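Local coordinates for hemoglobin subunit beta (PDB 3MKB), which probably carries oxygen in shark blood, binding it reversibly at a haem iron as the beta chain of a tetrameric haemoglobin, at residues I78-D84 with A130-Y135; K26-M31 with S99-E103; I11-F15 with L61-V65. One frame throughout, in Å; residues are numbered along the deposited sequence.

Contact 1. Residues I78-D84 with A130-Y135; sequences ISKAHAD and AISSQY. With HEM (protoporphyrin IX containing Fe), chain F.
One face of the His-82 imidazole is covered by CD1 of Ile-131, which sits 3.7 Å from the ring centroid almost on its normal; the ring edge carries the polar work. NE2 of His-82 binds the haem iron at 2.2 Å, while ND1 gives a nearly straight bond (169°) in the ring plane to Ile-78 O, 2.7 Å away. Together these two bonds hold the imidazole's rotation. Ile-78 O is a shared acceptor, taking the backbone N-H of His-82 as well. The Tyr-135 ring has Ala-83 CB over its centre, 3.4 Å from the centroid, a close CH-pi approach for which alanine's short side chain is well suited. This is the proximal side of a globin haem pocket, where the F helix supplies the iron ligand and the end of the H helix backs it; a water takes the other axial place. Ser-79, small and buried, bridges the segments: its OG donates to Ile-131 O at 2.7 Å and accepts from Gln-134 N at 3.0 Å. Lying anti to the backbone N (chi1 166°), OG is placed between these partners, at the type I turn from Ser-132 to Tyr-135. Tyr-135 OH is hydrogen-bonded with Ile-88 O.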
loop_
_atom_site.group_PDB
_atom_site.type_symbol
_atom_site.label_atom_id
_atom_site.label_comp_id
_atom_site.label_asym_id
_atom_site.label_seq_id
_atom_site.Cartn_x
_atom_site.Cartn_y
_atom_site.Cartn_z
ATOM N N ILE B 78 13.197 -16.258 13.784
ATOM C CA ILE B 78 11.783 -15.869 13.940
ATOM C C ILE B 78 11.177 -15.722 12.551
ATOM O O ILE B 78 10.100 -16.217 12.258
ATOM C CB ILE B 78 11.612 -14.562 14.787
ATOM C CG1 ILE B 78 11.860 -14.837 16.274
ATOM C CG2 ILE B 78 10.166 -13.980 14.641
ATOM C CD1 ILE B 78 12.544 -13.702 17.024
ATOM N N SER B 79 11.896 -15.046 11.685
ATOM C CA SER B 79 11.354 -14.726 10.371
ATOM C C SER B 79 11.148 -15.997 9.491
ATOM O O SER B 79 10.069 -16.189 8.901
ATOM C CB SER B 79 12.239 -13.676 9.727
ATOM O OG SER B 79 11.984 -13.542 8.354
ATOM N N LYS B 80 12.176 -16.868 9.441
ATOM C CA LYS B 80 12.082 -18.158 8.746
ATOM C C LYS B 80 10.855 -18.980 9.172
ATOM O O LYS B 80 10.205 -19.615 8.321
ATOM C CB LYS B 80 13.346 -18.994 8.943
ATOM C CG LYS B 80 14.564 -18.463 8.205
ATOM C CD LYS B 80 15.530 -19.616 7.818
ATOM C CE LYS B 80 16.831 -19.096 7.205
ATOM N NZ LYS B 80 17.869 -18.811 8.276
ATOM N N ALA B 81 10.563 -18.967 10.481
ATOM C CA ALA B 81 9.452 -19.689 11.072
ATOM C C ALA B 81 8.132 -19.147 10.501
ATOM O O ALA B 81 7.186 -19.902 10.141
ATOM C CB ALA B 81 9.495 -19.535 12.602
ATOM N N HIS B 82 8.070 -17.822 10.409
ATOM C CA HIS B 82 6.863 -17.180 9.876
ATOM C C HIS B 82 6.699 -17.399 8.364
ATOM O O HIS B 82 5.550 -17.591 7.866
ATOM C CB HIS B 82 6.846 -15.689 10.240
ATOM C CG HIS B 82 6.533 -15.429 11.678
ATOM N ND1 HIS B 82 7.452 -15.625 12.688
ATOM C CD2 HIS B 82 5.416 -14.952 12.276
ATOM C CE1 HIS B 82 6.906 -15.318 13.844
ATOM N NE2 HIS B 82 5.679 -14.891 13.625
ATOM N N ALA B 83 7.819 -17.349 7.633
ATOM C CA ALA B 83 7.753 -17.594 6.179
ATOM C C ALA B 83 7.565 -19.117 5.812
ATOM O O ALA B 83 6.647 -19.489 5.077
ATOM C CB ALA B 83 8.952 -17.026 5.504
ATOM N N ASP B 84 8.377 -19.969 6.435
ATOM C CA ASP B 84 8.678 -21.348 5.983
ATOM C C ASP B 84 7.851 -22.403 6.688
ATOM O O ASP B 84 7.604 -23.452 6.125
ATOM C CB ASP B 84 10.184 -21.660 6.160
ATOM C CG ASP B 84 11.080 -20.838 5.203
ATOM O OD1 ASP B 84 12.331 -20.870 5.298
ATOM O OD2 ASP B 84 10.533 -20.160 4.323
ATOM N N ALA B 130 12.576 -6.674 9.774
ATOM C CA ALA B 130 13.349 -7.774 10.375
ATOM C C ALA B 130 12.649 -9.138 10.258
ATOM O O ALA B 130 13.269 -10.143 9.866
ATOM C CB ALA B 130 13.636 -7.471 11.808
ATOM N N ILE B 131 11.361 -9.170 10.610
ATOM C CA ILE B 131 10.570 -10.377 10.539
ATOM C C ILE B 131 10.147 -10.747 9.080
ATOM O O ILE B 131 9.816 -11.919 8.794
ATOM C CB ILE B 131 9.367 -10.330 11.518
ATOM C CG1 ILE B 131 8.869 -11.748 11.834
ATOM C CG2 ILE B 131 8.290 -9.261 11.041
ATOM C CD1 ILE B 131 7.749 -11.812 12.884
ATOM N N SER B 132 10.246 -9.787 8.163
ATOM C CA SER B 132 10.008 -10.042 6.728
ATOM C C SER B 132 11.218 -10.496 5.928
ATOM O O SER B 132 11.064 -10.920 4.781
ATOM C CB SER B 132 9.404 -8.815 6.034
ATOM O OG SER B 132 8.240 -8.390 6.701
ATOM N N SER B 133 12.401 -10.454 6.527
ATOM C CA SER B 133 13.636 -10.555 5.745
ATOM C C SER B 133 13.884 -11.943 5.119
ATOM O O SER B 133 14.481 -12.057 4.049
ATOM C CB SER B 133 14.849 -10.107 6.575
ATOM O OG SER B 133 16.007 -9.992 5.731
ATOM N N GLN B 134 13.346 -12.992 5.736
ATOM C CA GLN B 134 13.536 -14.335 5.196
ATOM C C GLN B 134 12.409 -14.841 4.323
ATOM O O GLN B 134 12.329 -16.045 4.062
ATOM C CB GLN B 134 13.747 -15.301 6.348
ATOM C CG GLN B 134 14.951 -14.896 7.193
ATOM C CD GLN B 134 16.258 -14.929 6.389
ATOM O OE1 GLN B 134 17.132 -14.063 6.571
ATOM N NE2 GLN B 134 16.402 -15.937 5.503
ATOM N N TYR B 135 11.503 -13.979 3.903
ATOM C CA TYR B 135 10.481 -14.458 2.946
ATOM C C TYR B 135 11.139 -14.450 1.575
ATOM O O TYR B 135 11.676 -13.436 1.149
ATOM C CB TYR B 135 9.234 -13.568 2.913
ATOM C CG TYR B 135 8.311 -13.817 4.062
ATOM C CD1 TYR B 135 7.096 -14.402 3.849
ATOM C CD2 TYR B 135 8.672 -13.461 5.388
ATOM C CE1 TYR B 135 6.223 -14.628 4.905
ATOM C CE2 TYR B 135 7.798 -13.690 6.471
ATOM C CZ TYR B 135 6.577 -14.266 6.204
ATOM O OH TYR B 135 5.692 -14.514 7.215
HETATM C CHA HEM F . 4.782 -17.330 16.437
HETATM C CHB HEM F . 6.823 -12.994 16.981
HETATM C CHC HEM F . 3.579 -11.255 13.924
HETATM C CHD HEM F . 1.318 -15.569 13.565
HETATM C C1A HEM F . 5.632 -16.315 16.748
HETATM C C2A HEM F . 6.841 -16.494 17.480
HETATM C C3A HEM F . 7.387 -15.304 17.646
HETATM C C4A HEM F . 6.551 -14.345 17.017
HETATM C CMA HEM F . 8.711 -15.016 18.385
HETATM C CAA HEM F . 7.397 -17.830 18.025
HETATM C CBA HEM F . 8.166 -18.573 16.940
HETATM C CGA HEM F . 8.804 -19.801 17.571
HETATM O O1A HEM F . 9.861 -19.672 18.240
HETATM O O2A HEM F . 8.255 -20.905 17.411
HETATM C C1B HEM F . 6.143 -12.106 16.223
HETATM C C2B HEM F . 6.418 -10.678 16.087
HETATM C C3B HEM F . 5.489 -10.214 15.232
HETATM C C4B HEM F . 4.621 -11.320 14.807
HETATM C CMB HEM F . 7.533 -9.826 16.779
HETATM C CAB HEM F . 5.351 -8.762 14.748
HETATM C CBB HEM F . 5.310 -8.601 13.418
HETATM C C1C HEM F . 2.670 -12.262 13.590
HETATM C C2C HEM F . 1.456 -12.110 12.819
HETATM C C3C HEM F . 0.839 -13.280 12.754
HETATM C C4C HEM F . 1.638 -14.242 13.444
HETATM C CMC HEM F . 0.892 -10.830 12.199
HETATM C CAC HEM F . -0.483 -13.597 12.015
HETATM C CBC HEM F . -1.548 -12.761 12.069
HETATM C C1D HEM F . 1.993 -16.441 14.358
HETATM C C2D HEM F . 1.625 -17.811 14.656
HETATM C C3D HEM F . 2.728 -18.325 15.562
HETATM C C4D HEM F . 3.642 -17.231 15.721
HETATM C CMD HEM F . 0.380 -18.586 14.178
HETATM C CAD HEM F . 2.892 -19.717 16.223
HETATM C CBD HEM F . 2.072 -19.813 17.488
HETATM C CGD HEM F . 2.117 -21.298 17.883
HETATM O O1D HEM F . 2.713 -21.606 18.949
HETATM O O2D HEM F . 1.581 -22.213 17.163
HETATM N NA HEM F . 5.457 -14.972 16.467
HETATM N NB HEM F . 5.077 -12.450 15.434
HETATM N NC HEM F . 2.758 -13.596 13.962
HETATM N ND HEM F . 3.187 -16.156 14.987
HETATM FE FE HEM F . 4.141 -14.302 15.080
HETATM O O HOH W 1 2.686 -13.469 16.509
#

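Contact 2. Residues K26-M31 with S99-E103; sequences KALERM and SFIVE
Charge comes first: Arg-30 meets Glu-103 in a salt bridge, gripping it side-on with two nitrogens that share one oxygen. NE and NH2 of Arg-30 each lie 2.8 Å from Glu-103 OE1, which sits in the guanidinium plane but is itself approached from above the carboxylate plane. The chain of Arg-30 leaves with CG anti to the backbone N (chi1 -179°) and bends at chi3, turning NE toward the glutamate. A water donates to both Glu-103 OE1 and Lys-26 O. An alanine in place of Arg-30 would take away the guanidinium and is likely to leave the buried Glu-103 carboxylate without its charged mate.

Van der Waals and CH-pi contacts complete the join. Val-102 CG1 lies over one face of the guanidinium, 3.6 Å from Arg-30 NE. Ala-27 is small enough for a close helix crossing: its CB rests over the Phe-100 ring, 4.0 Å from the centroid, and its O is 3.3 Å from Ser-99 CB.

The segment axes approach to 8.4 Å at 124°. Helix 20-34 thus packs on helix 93-108, whose Ile-101 faces helix 114-132, while Arg-30 also bonds to Phe-116 O and His-121 ND1 of a neighbouring alpha subunit.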
loop_
_atom_site.group_PDB
_atom_site.type_symbol
_atom_site.label_atom_id
_atom_site.label_comp_id
_atom_site.label_asym_id
_atom_site.label_seq_id
_atom_site.Cartn_x
_atom_site.Cartn_y
_atom_site.Cartn_z
ATOM N N LYS B 26 -4.548 -7.051 23.972
ATOM C CA LYS B 26 -5.548 -6.141 23.368
ATOM C C LYS B 26 -5.248 -5.842 21.924
ATOM O O LYS B 26 -6.170 -5.762 21.131
ATOM C CB LYS B 26 -5.644 -4.816 24.116
ATOM C CG LYS B 26 -5.902 -4.963 25.593
ATOM C CD LYS B 26 -5.854 -3.616 26.289
ATOM C CE LYS B 26 -5.811 -3.790 27.806
ATOM N NZ LYS B 26 -5.755 -2.476 28.541
ATOM N N ALA B 27 -3.963 -5.652 21.569
ATOM C CA ALA B 27 -3.648 -5.358 20.132
ATOM C C ALA B 27 -4.047 -6.514 19.187
ATOM O O ALA B 27 -4.602 -6.292 18.112
ATOM C CB ALA B 27 -2.182 -4.993 19.926
ATOM N N LEU B 28 -3.692 -7.735 19.587
ATOM C CA LEU B 28 -4.063 -8.937 18.878
ATOM C C LEU B 28 -5.592 -9.038 18.720
ATOM O O LEU B 28 -6.109 -9.331 17.603
ATOM C CB LEU B 28 -3.500 -10.147 19.658
ATOM C CG LEU B 28 -2.796 -11.342 19.044
ATOM C CD1 LEU B 28 -3.653 -12.632 19.186
ATOM C CD2 LEU B 28 -2.235 -11.183 17.602
ATOM N N GLU B 29 -6.299 -8.826 19.837
ATOM C CA GLU B 29 -7.771 -8.902 19.885
ATOM C C GLU B 29 -8.389 -7.865 18.956
ATOM O O GLU B 29 -9.329 -8.156 18.176
ATOM C CB GLU B 29 -8.301 -8.753 21.340
ATOM C CG GLU B 29 -8.030 -10.025 22.180
ATOM C CD GLU B 29 -8.283 -9.857 23.699
ATOM O OE1 GLU B 29 -8.399 -8.698 24.206
ATOM O OE2 GLU B 29 -8.303 -10.909 24.371
ATOM N N ARG B 30 -7.833 -6.659 19.007
ATOM C CA ARG B 30 -8.239 -5.607 18.125
ATOM C C ARG B 30 -8.037 -5.945 16.676
ATOM O O ARG B 30 -8.941 -5.719 15.831
ATOM C CB ARG B 30 -7.482 -4.306 18.468
ATOM C CG ARG B 30 -7.850 -3.080 17.581
ATOM C CD ARG B 30 -7.082 -1.794 18.114
ATOM N NE ARG B 30 -7.421 -1.546 19.510
ATOM C CZ ARG B 30 -8.472 -0.823 19.909
ATOM N NH1 ARG B 30 -9.277 -0.258 19.009
ATOM N NH2 ARG B 30 -8.722 -0.663 21.209
ATOM N N MET B 31 -6.848 -6.460 16.365
ATOM C CA MET B 31 -6.500 -6.790 14.976
ATOM C C MET B 31 -7.505 -7.815 14.435
ATOM O O MET B 31 -7.942 -7.708 13.310
ATOM C CB MET B 31 -5.087 -7.340 14.896
ATOM C CG MET B 31 -4.636 -7.730 13.466
ATOM S SD MET B 31 -3.149 -8.750 13.538
ATOM C CE MET B 31 -3.761 -10.201 14.415
ATOM N N SER B 99 -2.115 -2.045 15.279
ATOM C CA SER B 99 -3.021 -2.217 16.405
ATOM C C SER B 99 -2.311 -1.948 17.713
ATOM O O SER B 99 -2.909 -1.506 18.630
ATOM C CB SER B 99 -3.560 -3.648 16.444
ATOM O OG SER B 99 -4.149 -4.001 15.221
ATOM N N PHE B 100 -1.021 -2.265 17.771
ATOM C CA PHE B 100 -0.203 -2.015 18.915
ATOM C C PHE B 100 -0.136 -0.534 19.117
ATOM O O PHE B 100 -0.197 -0.051 20.243
ATOM C CB PHE B 100 1.243 -2.494 18.672
ATOM C CG PHE B 100 1.570 -3.751 19.376
ATOM C CD1 PHE B 100 2.061 -3.710 20.667
ATOM C CD2 PHE B 100 1.355 -4.993 18.745
ATOM C CE1 PHE B 100 2.355 -4.872 21.373
ATOM C CE2 PHE B 100 1.665 -6.183 19.417
ATOM C CZ PHE B 100 2.168 -6.126 20.743
ATOM N N ILE B 101 0.109 0.174 18.021
ATOM C CA ILE B 101 0.164 1.649 18.076
ATOM C C ILE B 101 -1.155 2.201 18.608
ATOM O O ILE B 101 -1.152 3.105 19.427
ATOM C CB ILE B 101 0.507 2.231 16.689
ATOM C CG1 ILE B 101 1.996 1.966 16.426
ATOM C CG2 ILE B 101 0.258 3.761 16.655
ATOM C CD1 ILE B 101 2.397 2.095 15.043
ATOM N N VAL B 102 -2.291 1.659 18.136
ATOM C CA VAL B 102 -3.599 2.094 18.671
ATOM C C VAL B 102 -3.642 1.823 20.191
ATOM O O VAL B 102 -4.165 2.650 20.922
ATOM C CB VAL B 102 -4.771 1.470 17.910
ATOM C CG1 VAL B 102 -6.164 1.671 18.672
ATOM C CG2 VAL B 102 -4.860 2.107 16.517
ATOM N N GLU B 103 -3.016 0.717 20.659
ATOM C CA GLU B 103 -3.086 0.392 22.085
ATOM C C GLU B 103 -2.134 1.289 22.888
ATOM O O GLU B 103 -2.444 1.689 23.981
ATOM C CB GLU B 103 -2.835 -1.080 22.374
ATOM C CG GLU B 103 -4.007 -2.029 21.999
ATOM C CD GLU B 103 -5.329 -1.645 22.639
ATOM O OE1 GLU B 103 -6.377 -2.016 22.027
ATOM O OE2 GLU B 103 -5.337 -1.044 23.755
HETATM O O HOH W 2 -8.462 -4.204 22.166
#

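Contact 3. Residues I11-F15 with L61-V65; sequences IVKTF and LQDAV
Phe-15 and Val-65 form the heart of this contact, the methyl CG2 of the valine lying over one face of the phenyl ring. It stands 3.7 Å from the ring centroid and 18° off the normal, displaced toward the rim on the CD1 side, where Phe-15 CD1 is 3.6 Å away. The flat ring offers a broad apolar surface and the branched valine a compact knob to set on it. The same CG2 also meets Ile-11 CG2 at 3.7 Å, so a single methyl touches both an aliphatic branch and an aromatic face.

Toward the far end of the ring, Phe-15 CZ touches Leu-61 CB at 3.7 Å. Gln-62 runs past the Phe-15 ring the opposite way, its methylene CG close to Phe-15 CD2 at 3.3 Å, so that the aliphatic part of a polar residue lies obliquely alongside the ring where the contact nears the surface. Val-12, on the exposed margin, adds a looser touch to Val-65 CG1.

The valine is set by its first torsion: CG1 lies anti to the backbone N (chi1 175°), which sends CG1 toward Val-12 and CG2 to the ring. One helical turn separates Ile-11 from Phe-15, and another separates Leu-61 from Val-65, bringing each pair onto the same side of its helix. The short axes stay 10.6 Å apart, a spacing filled by these larger side chains. Beyond them, Trp-120 and Phe-123 of helix 114-132 pack against Phe-15 and Ile-11 respectively, and Leu-61 reaches the haem. The arrangement belongs to the globin fold, in which the A helix lies against the end of the E helix.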
loop_
_atom_site.group_PDB
_atom_site.type_symbol
_atom_site.label_atom_id
_atom_site.label_comp_id
_atom_site.label_asym_id
_atom_site.label_seq_id
_atom_site.Cartn_x
_atom_site.Cartn_y
_atom_site.Cartn_z
ATOM N N ILE B 11 10.975 4.179 23.624
ATOM C CA ILE B 11 10.753 2.717 23.492
ATOM C C ILE B 11 11.178 1.993 24.745
ATOM O O ILE B 11 10.440 1.136 25.271
ATOM C CB ILE B 11 11.465 2.127 22.198
ATOM C CG1 ILE B 11 11.082 2.976 20.950
ATOM C CG2 ILE B 11 11.296 0.494 22.082
ATOM C CD1 ILE B 11 11.991 2.817 19.794
ATOM N N VAL B 12 12.382 2.318 25.250
ATOM C CA VAL B 12 12.961 1.489 26.307
ATOM C C VAL B 12 12.192 1.636 27.587
ATOM O O VAL B 12 11.919 0.634 28.272
ATOM C CB VAL B 12 14.466 1.845 26.578
ATOM C CG1 VAL B 12 15.046 0.880 27.622
ATOM C CG2 VAL B 12 15.239 1.679 25.339
ATOM N N LYS B 13 11.843 2.871 27.922
ATOM C CA LYS B 13 11.072 3.159 29.166
ATOM C C LYS B 13 9.684 2.533 29.112
ATOM O O LYS B 13 9.139 2.114 30.129
ATOM C CB LYS B 13 10.974 4.652 29.462
ATOM C CG LYS B 13 12.371 5.387 29.764
ATOM C CD LYS B 13 13.027 4.848 31.076
ATOM C CE LYS B 13 14.326 5.614 31.479
ATOM N NZ LYS B 13 14.219 7.145 31.286
ATOM N N THR B 14 9.077 2.581 27.934
ATOM C CA THR B 14 7.754 1.963 27.741
ATOM C C THR B 14 7.797 0.442 28.031
ATOM O O THR B 14 7.008 -0.044 28.859
ATOM C CB THR B 14 7.186 2.288 26.375
ATOM O OG1 THR B 14 7.027 3.712 26.241
ATOM C CG2 THR B 14 5.759 1.621 26.191
ATOM N N PHE B 15 8.757 -0.279 27.438
ATOM C CA PHE B 15 8.902 -1.710 27.697
ATOM C C PHE B 15 9.314 -2.033 29.144
ATOM O O PHE B 15 9.001 -3.088 29.670
ATOM C CB PHE B 15 9.862 -2.358 26.674
ATOM C CG PHE B 15 9.149 -2.786 25.396
ATOM C CD1 PHE B 15 8.857 -1.875 24.396
ATOM C CD2 PHE B 15 8.665 -4.082 25.278
ATOM C CE1 PHE B 15 8.165 -2.272 23.264
ATOM C CE2 PHE B 15 7.966 -4.482 24.190
ATOM C CZ PHE B 15 7.707 -3.555 23.169
ATOM N N LEU B 61 9.492 -8.542 20.715
ATOM C CA LEU B 61 9.602 -7.080 20.711
ATOM C C LEU B 61 10.671 -6.647 21.715
ATOM O O LEU B 61 11.573 -5.857 21.397
ATOM C CB LEU B 61 8.238 -6.457 21.007
ATOM C CG LEU B 61 7.221 -6.711 19.908
ATOM C CD1 LEU B 61 5.938 -6.032 20.259
ATOM C CD2 LEU B 61 7.751 -6.261 18.523
ATOM N N GLN B 62 10.614 -7.241 22.912
ATOM C CA GLN B 62 11.617 -6.964 23.921
ATOM C C GLN B 62 13.024 -7.320 23.406
ATOM O O GLN B 62 13.986 -6.581 23.654
ATOM C CB GLN B 62 11.259 -7.661 25.242
ATOM C CG GLN B 62 10.176 -6.926 26.081
ATOM C CD GLN B 62 10.580 -6.700 27.574
ATOM O OE1 GLN B 62 9.768 -6.211 28.398
ATOM N NE2 GLN B 62 11.834 -7.043 27.916
ATOM N N ASP B 63 13.123 -8.415 22.637
ATOM C CA ASP B 63 14.403 -8.803 21.990
ATOM C C ASP B 63 14.915 -7.738 21.022
ATOM O O ASP B 63 16.126 -7.430 20.996
ATOM C CB ASP B 63 14.257 -10.197 21.321
ATOM C CG ASP B 63 15.576 -10.743 20.730
ATOM O OD1 ASP B 63 15.496 -11.225 19.569
ATOM O OD2 ASP B 63 16.664 -10.738 21.400
ATOM N N ALA B 64 13.992 -7.138 20.259
ATOM C CA ALA B 64 14.313 -5.990 19.380
ATOM C C ALA B 64 14.673 -4.766 20.194
ATOM O O ALA B 64 15.576 -4.040 19.831
ATOM C CB ALA B 64 13.137 -5.645 18.402
ATOM N N VAL B 65 13.950 -4.561 21.301
ATOM C CA VAL B 65 14.245 -3.472 22.215
ATOM C C VAL B 65 15.670 -3.583 22.741
ATOM O O VAL B 65 16.409 -2.594 22.678
ATOM C CB VAL B 65 13.247 -3.346 23.386
ATOM C CG1 VAL B 65 13.727 -2.249 24.365
ATOM C CG2 VAL B 65 11.831 -3.074 22.858
#

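How the contacts relate
The contacts are spread through one all-helical globin subunit. Contact 3 joins helices 5-17 and 50-65, contact 2 helices 20-34 and 93-108, and contact 1 helix 76-85 with the end of helix 114-132. Along the sequence contact 2 crosses both others, whereas contact 3 closes before contact 1 opens. Contacts 1 and 2 lie on opposite sides of the chain's centre, their own centres about 21 Å apart. Contacts 2 and 3, with centres about 17 Å apart, touch where Phe-100 CZ packs 3.8 Å from Leu-61 CD1. Contact 1 (Ile-78, His-82, Ile-131) and contact 3 (Leu-61) line the haem pocket; Arg-30 and Val-102 of contact 2 meet an alpha subunit, as does Tyr-135 of contact 1.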